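Local coordinates for protein putative glucoamylase (Bacteroides uniformis, PDB 4GL3) that is probably a glycoside hydrolase, a putative glucoamylase that may release glucose from alpha-glucans, though its natural substrate is not established, at residues Asp172-Trp176 / Glu195-Tyr200; Tyr200-Ser205 / Gly409-Phe415; Gly357-Asp363 / Ser375-Gln381. The contacts are given in a common frame with arbitrary orientation. Where two conformers were deposited one is given. Residues are numbered along the deposited sequence.

Contact 1: Asp172-Trp176 / Glu195-Tyr200; sequences DVMYW and ECHIVY
An extended chain (Val-173 phi/psi -171/164, Met-174 -114/145, Tyr-175 -105/145) runs past the first turn of helix 197-205; the nearest CA atoms are those of Met-174 and Tyr-200, 7.8 Å apart. Alternate residues point opposite ways: the CA-CB bond of Met-174 (selenomethionine, atom SE) is directed toward the helix, those of Val-173 and Tyr-175 away. With chi1 m, chi2 t and chi3 p, Met-174 curls over the Tyr-200 ring (chi1 m). SE stands 3.8 Å from the ring centroid, 16° off its normal, a Met-aromatic contact over one face, while CE of Met-174 rests against CG1 of Val-199 at 3.8 Å. The phenol in turn reaches back to the chain: Met-174 N donates to Tyr-200 OH (3.0 Å, 157°), and CG2 of Val-173 lies 3.5 Å from the same OH, which also bonds Ile-190 O. In the alpha/alpha toroid expected of the six-hairpin clan, this is a loop packed on the N-terminal turn of a helix. Trp-176 (chi1 t, chi2 -54°) swings its six-membered ring to the loop leading into that helix. There its CZ3 sits 3.7 Å from SG of Cys-196, an oblique Cys sulfur-aromatic contact, and its CH2 edge comes 3.7 Å from OE2 of Glu-195, which makes a weak hydrogen bond to a bound Tris molecule, probably from the crystallisation liquor.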
loop_
_atom_site.group_PDB
_atom_site.type_symbol
_atom_site.label_atom_id
_atom_site.label_comp_id
_atom_site.label_asym_id
_atom_site.label_seq_id
_atom_site.Cartn_x
_atom_site.Cartn_y
_atom_site.Cartn_z
ATOM N N ASP A 172 -12.845 11.369 -19.272
ATOM C CA ASP A 172 -11.413 11.530 -19.068
ATOM C C ASP A 172 -11.022 11.560 -17.568
ATOM O O ASP A 172 -10.319 12.467 -17.114
ATOM C CB ASP A 172 -10.937 12.798 -19.787
ATOM C CG ASP A 172 -10.905 12.634 -21.304
ATOM O OD1 ASP A 172 -10.503 11.560 -21.769
ATOM O OD2 ASP A 172 -11.270 13.602 -22.018
ATOM N N VAL A 173 -11.418 10.536 -16.821
ATOM C CA VAL A 173 -11.071 10.395 -15.416
ATOM C C VAL A 173 -11.540 8.974 -15.064
ATOM O O VAL A 173 -12.322 8.348 -15.798
ATOM C CB VAL A 173 -11.832 11.449 -14.560
ATOM C CG1 VAL A 173 -13.327 11.178 -14.588
ATOM C CG2 VAL A 173 -11.338 11.520 -13.124
HETATM N N MSE A 174 -11.054 8.461 -13.954
HETATM C CA MSE A 174 -11.472 7.129 -13.450
HETATM C C MSE A 174 -12.228 7.304 -12.147
HETATM O O MSE A 174 -11.958 8.251 -11.407
HETATM C CB MSE A 174 -10.272 6.175 -13.239
HETATM C CG MSE A 174 -9.524 5.867 -14.523
HETATM SE SE MSE A 174 -7.894 4.859 -14.193
HETATM C CE MSE A 174 -8.709 3.082 -14.177
ATOM N N TYR A 175 -13.235 6.437 -11.947
ATOM C CA TYR A 175 -14.089 6.425 -10.791
ATOM C C TYR A 175 -13.681 5.263 -9.891
ATOM O O TYR A 175 -13.312 4.188 -10.374
ATOM C CB TYR A 175 -15.591 6.326 -11.213
ATOM C CG TYR A 175 -16.079 7.627 -11.792
ATOM C CD1 TYR A 175 -15.846 7.941 -13.151
ATOM C CD2 TYR A 175 -16.724 8.575 -10.991
ATOM C CE1 TYR A 175 -16.252 9.148 -13.686
ATOM C CE2 TYR A 175 -17.112 9.805 -11.504
ATOM C CZ TYR A 175 -16.890 10.097 -12.852
ATOM O OH TYR A 175 -17.259 11.313 -13.364
ATOM N N TRP A 176 -13.803 5.509 -8.589
ATOM C CA TRP A 176 -13.320 4.637 -7.516
ATOM C C TRP A 176 -14.188 3.355 -7.385
ATOM O O TRP A 176 -13.634 2.297 -7.156
ATOM C CB TRP A 176 -13.276 5.413 -6.193
ATOM C CG TRP A 176 -12.488 4.836 -5.039
ATOM C CD1 TRP A 176 -12.602 3.577 -4.460
ATOM C CD2 TRP A 176 -11.496 5.518 -4.291
ATOM N NE1 TRP A 176 -11.734 3.457 -3.419
ATOM C CE2 TRP A 176 -11.030 4.625 -3.293
ATOM C CE3 TRP A 176 -10.968 6.794 -4.355
ATOM C CZ2 TRP A 176 -10.015 4.963 -2.392
ATOM C CZ3 TRP A 176 -9.959 7.155 -3.434
ATOM C CH2 TRP A 176 -9.500 6.236 -2.473
ATOM N N GLU A 195 -2.934 8.430 -2.745
ATOM C CA GLU A 195 -2.411 7.069 -2.755
ATOM C C GLU A 195 -2.755 6.278 -3.996
ATOM O O GLU A 195 -2.262 5.160 -4.123
ATOM C CB GLU A 195 -2.918 6.278 -1.518
ATOM C CG GLU A 195 -4.401 5.838 -1.594
ATOM C CD GLU A 195 -5.399 6.837 -1.016
ATOM O OE1 GLU A 195 -5.221 8.054 -1.202
ATOM O OE2 GLU A 195 -6.400 6.384 -0.412
ATOM N N CYS A 196 -3.584 6.812 -4.909
ATOM C CA CYS A 196 -4.150 5.983 -5.986
ATOM C C CYS A 196 -3.433 6.023 -7.340
ATOM O O CYS A 196 -4.018 5.657 -8.339
ATOM C CB CYS A 196 -5.578 6.464 -6.208
ATOM S SG CYS A 196 -6.607 6.448 -4.750
ATOM N N HIS A 197 -2.204 6.523 -7.400
ATOM C CA HIS A 197 -1.484 6.676 -8.677
ATOM C C HIS A 197 -1.504 5.391 -9.539
ATOM O O HIS A 197 -1.687 5.418 -10.797
ATOM C CB HIS A 197 -0.035 7.108 -8.372
ATOM C CG HIS A 197 0.694 7.725 -9.521
ATOM N ND1 HIS A 197 2.042 8.005 -9.459
ATOM C CD2 HIS A 197 0.274 8.138 -10.744
ATOM C CE1 HIS A 197 2.420 8.571 -10.597
ATOM N NE2 HIS A 197 1.363 8.682 -11.385
ATOM N N ILE A 198 -1.342 4.269 -8.846
ATOM C CA ILE A 198 -1.189 2.962 -9.475
ATOM C C ILE A 198 -2.436 2.541 -10.251
ATOM O O ILE A 198 -2.348 1.725 -11.197
ATOM C CB ILE A 198 -0.809 1.860 -8.422
ATOM C CG1 ILE A 198 -0.277 0.603 -9.084
ATOM C CG2 ILE A 198 -1.995 1.453 -7.558
ATOM C CD1 ILE A 198 1.133 0.709 -9.526
ATOM N N VAL A 199 -3.596 3.062 -9.858
ATOM C CA VAL A 199 -4.797 2.780 -10.597
ATOM C C VAL A 199 -4.695 3.250 -12.055
ATOM O O VAL A 199 -5.116 2.536 -12.972
ATOM C CB VAL A 199 -6.058 3.412 -9.918
ATOM C CG1 VAL A 199 -7.323 3.002 -10.687
ATOM C CG2 VAL A 199 -6.125 2.980 -8.448
ATOM N N TYR A 200 -4.147 4.448 -12.266
ATOM C CA TYR A 200 -3.979 4.988 -13.621
ATOM C C TYR A 200 -2.877 4.274 -14.379
ATOM O O TYR A 200 -3.035 4.016 -15.577
ATOM C CB TYR A 200 -3.703 6.491 -13.599
ATOM C CG TYR A 200 -4.957 7.290 -13.311
ATOM C CD1 TYR A 200 -5.402 7.505 -11.989
ATOM C CD2 TYR A 200 -5.747 7.785 -14.349
ATOM C CE1 TYR A 200 -6.591 8.197 -11.728
ATOM C CE2 TYR A 200 -6.934 8.478 -14.086
ATOM C CZ TYR A 200 -7.361 8.682 -12.792
ATOM O OH TYR A 200 -8.550 9.401 -12.559
#

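Contact 2: Tyr200-Ser205 / Gly409-Phe415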
loop_
_atom_site.group_PDB
_atom_site.type_symbol
_atom_site.label_atom_id
_atom_site.label_comp_id
_atom_site.label_asym_id
_atom_site.label_seq_id
_atom_site.Cartn_x
_atom_site.Cartn_y
_atom_site.Cartn_z
ATOM N N TYR A 200 -4.147 4.448 -12.266
ATOM C CA TYR A 200 -3.979 4.988 -13.621
ATOM C C TYR A 200 -2.877 4.274 -14.379
ATOM O O TYR A 200 -3.035 4.016 -15.577
ATOM C CB TYR A 200 -3.703 6.491 -13.599
ATOM C CG TYR A 200 -4.957 7.290 -13.311
ATOM C CD1 TYR A 200 -5.402 7.505 -11.989
ATOM C CD2 TYR A 200 -5.747 7.785 -14.349
ATOM C CE1 TYR A 200 -6.591 8.197 -11.728
ATOM C CE2 TYR A 200 -6.934 8.478 -14.086
ATOM C CZ TYR A 200 -7.361 8.682 -12.792
ATOM O OH TYR A 200 -8.550 9.401 -12.559
ATOM N N ILE A 201 -1.778 3.932 -13.689
ATOM C CA ILE A 201 -0.688 3.182 -14.334
ATOM C C ILE A 201 -1.181 1.800 -14.803
ATOM O O ILE A 201 -0.923 1.427 -15.927
ATOM C CB ILE A 201 0.547 2.976 -13.401
ATOM C CG1 ILE A 201 1.104 4.285 -12.820
ATOM C CG2 ILE A 201 1.634 2.152 -14.076
ATOM C CD1 ILE A 201 1.223 5.384 -13.771
ATOM N N LEU A 202 -1.905 1.059 -13.948
ATOM C CA LEU A 202 -2.436 -0.248 -14.357
ATOM C C LEU A 202 -3.485 -0.079 -15.467
ATOM O O LEU A 202 -3.504 -0.841 -16.455
ATOM C CB LEU A 202 -3.023 -1.015 -13.174
ATOM C CG LEU A 202 -2.015 -1.467 -12.077
ATOM C CD1 LEU A 202 -2.689 -2.116 -10.872
ATOM C CD2 LEU A 202 -0.986 -2.392 -12.688
ATOM N N GLY A 203 -4.351 0.910 -15.326
ATOM C CA GLY A 203 -5.331 1.214 -16.405
ATOM C C GLY A 203 -4.641 1.428 -17.748
ATOM O O GLY A 203 -5.121 0.978 -18.780
ATOM N N ALA A 204 -3.512 2.126 -17.749
ATOM C CA ALA A 204 -2.777 2.429 -18.984
ATOM C C ALA A 204 -2.058 1.190 -19.501
ATOM O O ALA A 204 -1.780 1.110 -20.709
ATOM C CB ALA A 204 -1.749 3.555 -18.767
ATOM N N SER A 205 -1.745 0.269 -18.579
ATOM C CA SER A 205 -0.958 -0.946 -18.874
ATOM C C SER A 205 -1.784 -2.126 -19.395
ATOM O O SER A 205 -1.236 -3.083 -19.944
ATOM C CB SER A 205 -0.206 -1.423 -17.618
ATOM O OG SER A 205 0.640 -0.423 -17.067
ATOM N N GLY A 409 2.550 0.421 -20.201
ATOM C CA GLY A 409 1.732 1.454 -19.589
ATOM C C GLY A 409 2.491 2.732 -19.221
ATOM O O GLY A 409 2.040 3.861 -19.530
ATOM N N LEU A 410 3.633 2.564 -18.581
ATOM C CA LEU A 410 4.444 3.716 -18.175
ATOM C C LEU A 410 4.883 4.489 -19.397
ATOM O O LEU A 410 4.851 5.706 -19.377
ATOM C CB LEU A 410 5.643 3.271 -17.359
ATOM C CG LEU A 410 5.382 2.757 -15.946
ATOM C CD1 LEU A 410 6.661 2.132 -15.356
ATOM C CD2 LEU A 410 4.867 3.876 -15.042
ATOM N N ARG A 411 5.301 3.806 -20.464
ATOM C CA ARG A 411 5.676 4.502 -21.691
ATOM C C ARG A 411 4.505 5.270 -22.295
ATOM O O ARG A 411 4.669 6.401 -22.699
ATOM C CB ARG A 411 6.236 3.554 -22.752
ATOM C CG ARG A 411 7.665 3.164 -22.510
ATOM C CD ARG A 411 8.349 2.765 -23.805
ATOM N NE ARG A 411 9.430 1.844 -23.519
ATOM C CZ ARG A 411 10.674 2.216 -23.279
ATOM N NH1 ARG A 411 11.012 3.502 -23.312
ATOM N NH2 ARG A 411 11.583 1.291 -23.011
ATOM N N ARG A 412 3.315 4.654 -22.346
ATOM C CA ARG A 412 2.125 5.326 -22.891
ATOM C C ARG A 412 1.869 6.647 -22.161
ATOM O O ARG A 412 1.487 7.615 -22.790
ATOM C CB ARG A 412 0.849 4.442 -22.772
ATOM C CG ARG A 412 0.827 3.288 -23.721
ATOM C CD ARG A 412 -0.491 2.547 -23.650
ATOM N NE ARG A 412 -1.569 3.347 -24.222
ATOM C CZ ARG A 412 -2.733 3.593 -23.645
ATOM N NH1 ARG A 412 -3.046 3.083 -22.472
ATOM N NH2 ARG A 412 -3.604 4.371 -24.255
ATOM N N LEU A 413 2.084 6.672 -20.841
ATOM C CA LEU A 413 1.818 7.837 -20.047
ATOM C C LEU A 413 2.975 8.837 -20.042
ATOM O O LEU A 413 2.861 9.856 -19.415
ATOM C CB LEU A 413 1.419 7.457 -18.625
ATOM C CG LEU A 413 0.118 6.685 -18.490
ATOM C CD1 LEU A 413 -0.185 6.415 -17.025
ATOM C CD2 LEU A 413 -1.017 7.395 -19.227
ATOM N N GLY A 414 4.057 8.565 -20.775
ATOM C CA GLY A 414 5.133 9.507 -20.919
ATOM C C GLY A 414 6.206 9.387 -19.858
ATOM O O GLY A 414 7.016 10.279 -19.716
ATOM N N PHE A 415 6.263 8.297 -19.121
ATOM C CA PHE A 415 7.290 8.195 -18.058
ATOM C C PHE A 415 8.656 7.852 -18.622
ATOM O O PHE A 415 8.735 7.199 -19.649
ATOM C CB PHE A 415 6.980 7.106 -17.063
ATOM C CG PHE A 415 5.928 7.460 -16.075
ATOM C CD1 PHE A 415 4.586 7.379 -16.417
ATOM C CD2 PHE A 415 6.272 7.889 -14.820
ATOM C CE1 PHE A 415 3.606 7.677 -15.483
ATOM C CE2 PHE A 415 5.316 8.213 -13.902
ATOM C CZ PHE A 415 3.966 8.093 -14.230
#
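Ile-201, Ala-204 and Leu-413 form the apolar centre of this helix-to-helix junction. CD1 of Ile-201 meets CD1 of Leu-413 at 3.7 Å and CE1 of Phe-415 at 3.7 Å, and its CG2 branch rests 3.8 Å from CD2 of Leu-410. One helical turn on, the small Ala-204 leaves a shallow place for the leucine, its CB lying 3.7 Å from CG of Leu-413. The CA atoms come closest at Gly-409 and Ser-205, with Gly-409 CA 3.7 Å from Ser-205 CA. Gly-409 CA is also 3.3 Å from Ser-205 OG; any CB here would collide with that hydroxyl, so the missing side chain permits the approach. Ser-205 OG itself turns back along its own helix and donates to Ile-201 O at 2.7 Å. Phe-415 reaches the core because helix 404-412 ends in a Schellman motif: Gly-414 adopts positive phi (89°), Phe-415 N bonds Leu-410 O at 3.0 Å and Gly-414 N bonds Arg-411 O at 3.0 Å. At the polar edge, Arg-412 NH1 donates to Ala-204 O (2.9 Å, 157°), close to the guanidinium plane, at the C-terminal turn of helix 197-205; the same NH1 also bonds Ile-211 O. Helix 213-220 adjoins the junction through Tyr-216, which touches Leu-413 and Phe-415, helix 395-401 meets Leu-410 through Met-401, and Leu-202, directed away from this contact, packs on helix 124-140.

Contact 3: Gly357-Asp363 / Ser375-Gln381; sequences GEYGFKD and SYLAIDQ
Asp-363 N donates to Ser-375 O (2.9 Å, 138°), joining the two segments where their CA atoms come nearest, Asp-363 to Tyr-376 at 5.1 Å. Water 2 bridges them, donating to Asp-363 OD1 (2.7 Å) and to Gln-381 OE1 (3.1 Å) and accepting from Leu-377 N (2.8 Å). Leu-377 holds the N-cap position of helix 378-393, its O receiving Gln-381 N at 2.9 Å. From the first helical turn Gln-381 (chi1 m, chi2 m, chi3 80°) extends NE2 to two carbonyls, Tyr-359 O at 2.7 Å and Phe-361 O at 3.2 Å, both weak bonds. Those carbonyls belong to a beta hairpin, strands 356-357 and 360-361 joined by a type I turn from Gly-357 to Gly-360, with Gly-357 N to Gly-360 O at 2.8 Å; Gly-360 takes phi/psi 103/-146. Tyr-376 (chi1 m, chi2 87°) pushes its phenol into the turn, OH making weak bonds with Tyr-359 N (3.5 Å) and Gly-360 O (3.4 Å). Over its face lies Tyr-359 CB, 3.6 Å from the centroid, a CH-pi contact, and the Tyr-359 ring (chi1 m) meets that face edge-on, T-shaped, centroids 5.4 Å apart and planes at 89°. Asp-307, just after strand 305-306, bonds Asp-363 OD2 through N and Ser-375 OG through OD2, while Phe-361, whose CA-CB bond points away from segment 375-381, packs against helices 15-27 and 326-331.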
loop_
_atom_site.group_PDB
_atom_site.type_symbol
_atom_site.label_atom_id
_atom_site.label_comp_id
_atom_site.label_asym_id
_atom_site.label_seq_id
_atom_site.Cartn_x
_atom_site.Cartn_y
_atom_site.Cartn_z
ATOM N N GLY A 357 4.368 -6.245 19.971
ATOM C CA GLY A 357 3.641 -7.438 20.444
ATOM C C GLY A 357 3.654 -8.507 19.374
ATOM O O GLY A 357 4.556 -8.552 18.524
ATOM N N GLU A 358 2.629 -9.344 19.391
ATOM C CA GLU A 358 2.584 -10.551 18.593
ATOM C C GLU A 358 2.827 -10.358 17.095
ATOM O O GLU A 358 3.497 -11.176 16.484
ATOM C CB GLU A 358 1.244 -11.243 18.816
ATOM C CG GLU A 358 1.027 -12.488 17.969
ATOM C CD GLU A 358 1.826 -13.705 18.402
ATOM O OE1 GLU A 358 2.467 -13.704 19.494
ATOM O OE2 GLU A 358 1.772 -14.696 17.624
ATOM N N TYR A 359 2.291 -9.292 16.504
ATOM C CA TYR A 359 2.348 -9.085 15.044
ATOM C C TYR A 359 3.214 -7.880 14.684
ATOM O O TYR A 359 3.020 -7.242 13.645
ATOM C CB TYR A 359 0.929 -8.928 14.449
ATOM C CG TYR A 359 0.053 -10.140 14.671
ATOM C CD1 TYR A 359 0.385 -11.357 14.119
ATOM C CD2 TYR A 359 -1.100 -10.073 15.458
ATOM C CE1 TYR A 359 -0.381 -12.484 14.327
ATOM C CE2 TYR A 359 -1.882 -11.194 15.667
ATOM C CZ TYR A 359 -1.508 -12.398 15.086
ATOM O OH TYR A 359 -2.233 -13.539 15.277
ATOM N N GLY A 360 4.160 -7.563 15.555
ATOM C CA GLY A 360 5.027 -6.421 15.350
ATOM C C GLY A 360 4.666 -5.214 16.194
ATOM O O GLY A 360 4.213 -5.341 17.347
ATOM N N PHE A 361 4.883 -4.040 15.606
ATOM C CA PHE A 361 4.460 -2.783 16.173
ATOM C C PHE A 361 2.953 -2.672 16.031
ATOM O O PHE A 361 2.394 -2.837 14.937
ATOM C CB PHE A 361 5.112 -1.572 15.484
ATOM C CG PHE A 361 6.607 -1.527 15.627
ATOM C CD1 PHE A 361 7.196 -1.295 16.856
ATOM C CD2 PHE A 361 7.419 -1.745 14.529
ATOM C CE1 PHE A 361 8.574 -1.280 16.989
ATOM C CE2 PHE A 361 8.812 -1.722 14.647
ATOM C CZ PHE A 361 9.380 -1.477 15.876
ATOM N N LYS A 362 2.327 -2.306 17.140
ATOM C CA LYS A 362 0.915 -2.034 17.138
ATOM C C LYS A 362 0.647 -0.739 16.336
ATOM O O LYS A 362 1.574 0.013 15.942
ATOM C CB LYS A 362 0.404 -1.943 18.574
ATOM C CG LYS A 362 0.376 -3.284 19.291
ATOM C CD LYS A 362 0.452 -3.026 20.803
ATOM C CE LYS A 362 0.671 -4.279 21.603
ATOM N NZ LYS A 362 0.608 -3.886 23.021
ATOM N N ASP A 363 -0.618 -0.505 16.037
ATOM C CA ASP A 363 -0.961 0.404 14.955
ATOM C C ASP A 363 -0.550 1.852 15.135
ATOM O O ASP A 363 -0.228 2.518 14.149
ATOM C CB ASP A 363 -2.450 0.388 14.716
ATOM C CG ASP A 363 -2.812 0.960 13.366
ATOM O OD1 ASP A 363 -2.206 0.527 12.337
ATOM O OD2 ASP A 363 -3.736 1.798 13.328
ATOM N N SER A 375 -4.470 -2.660 18.396
ATOM C CA SER A 375 -4.747 -3.292 17.148
ATOM C C SER A 375 -3.517 -3.367 16.242
ATOM O O SER A 375 -2.521 -2.660 16.414
ATOM C CB SER A 375 -5.798 -2.446 16.403
ATOM O OG SER A 375 -5.333 -1.114 16.375
ATOM N N TYR A 376 -3.649 -4.232 15.264
ATOM C CA TYR A 376 -2.844 -4.259 14.044
ATOM C C TYR A 376 -3.790 -4.229 12.836
ATOM O O TYR A 376 -4.845 -4.894 12.848
ATOM C CB TYR A 376 -2.060 -5.569 13.965
ATOM C CG TYR A 376 -1.207 -5.855 15.140
ATOM C CD1 TYR A 376 -1.706 -6.504 16.240
ATOM C CD2 TYR A 376 0.128 -5.431 15.159
ATOM C CE1 TYR A 376 -0.886 -6.770 17.341
ATOM C CE2 TYR A 376 0.935 -5.668 16.241
ATOM C CZ TYR A 376 0.430 -6.334 17.329
ATOM O OH TYR A 376 1.262 -6.565 18.411
ATOM N N LEU A 377 -3.408 -3.494 11.802
ATOM C CA LEU A 377 -4.178 -3.370 10.562
ATOM C C LEU A 377 -3.352 -3.867 9.383
ATOM O O LEU A 377 -2.174 -3.510 9.245
ATOM C CB LEU A 377 -4.560 -1.905 10.323
ATOM C CG LEU A 377 -5.798 -1.340 11.016
ATOM C CD1 LEU A 377 -5.750 -1.535 12.519
ATOM C CD2 LEU A 377 -5.951 0.165 10.662
ATOM N N ALA A 378 -3.977 -4.654 8.503
ATOM C CA ALA A 378 -3.302 -5.107 7.269
ATOM C C ALA A 378 -2.639 -3.971 6.515
ATOM O O ALA A 378 -1.516 -4.120 6.007
ATOM C CB ALA A 378 -4.275 -5.811 6.310
ATOM N N ILE A 379 -3.363 -2.876 6.323
ATOM C CA ILE A 379 -2.853 -1.828 5.422
ATOM C C ILE A 379 -1.702 -1.008 6.047
ATOM O O ILE A 379 -1.013 -0.328 5.341
ATOM C CB ILE A 379 -3.975 -0.882 4.881
ATOM C CG1 ILE A 379 -4.660 -0.134 6.031
ATOM C CG2 ILE A 379 -4.967 -1.672 3.972
ATOM C CD1 ILE A 379 -5.875 0.744 5.639
ATOM N N ASP A 380 -1.518 -1.086 7.357
ATOM C CA ASP A 380 -0.369 -0.462 8.051
ATOM C C ASP A 380 0.827 -1.454 8.200
ATOM O O ASP A 380 1.992 -1.060 8.056
ATOM C CB ASP A 380 -0.844 0.077 9.400
ATOM C CG ASP A 380 -1.886 1.268 9.251
ATOM O OD1 ASP A 380 -1.946 1.911 8.186
ATOM O OD2 ASP A 380 -2.598 1.601 10.235
ATOM N N GLN A 381 0.531 -2.744 8.401
ATOM C CA GLN A 381 1.560 -3.772 8.553
ATOM C C GLN A 381 2.238 -4.163 7.228
ATOM O O GLN A 381 3.442 -4.392 7.180
ATOM C CB GLN A 381 0.992 -5.021 9.243
ATOM C CG GLN A 381 0.548 -4.816 10.699
ATOM C CD GLN A 381 1.584 -4.147 11.605
ATOM O OE1 GLN A 381 1.757 -2.909 11.609
ATOM N NE2 GLN A 381 2.156 -4.920 12.463
HETATM O O HOH W 1 2.377 -0.857 12.952
HETATM O O HOH W 2 -1.123 -1.980 12.395
#

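Overall arrangement
Contacts 1 and 2 form one continuous patch, centres 11 Å apart. They share Tyr-200 and use successive parts of helix 197-205: its beginning receives the 172-176 loop, its end the C-terminal helix 404-412, and His-197 NE2 packs 3.9 Å from Phe-415 CZ. Contact 3 lies across the chain's centre, 27 Å from contact 1 and 33 Å from contact 2 between centres, with nearest atoms about 8 and 15 Å away; in sequence it falls between the halves of contact 2. Tris about 3 Å from the Glu-195 side chain and glycerol about 4 Å from that of Trp-176, both probably from the crystallisation liquor, may still mark pockets, though neither identifies the active site.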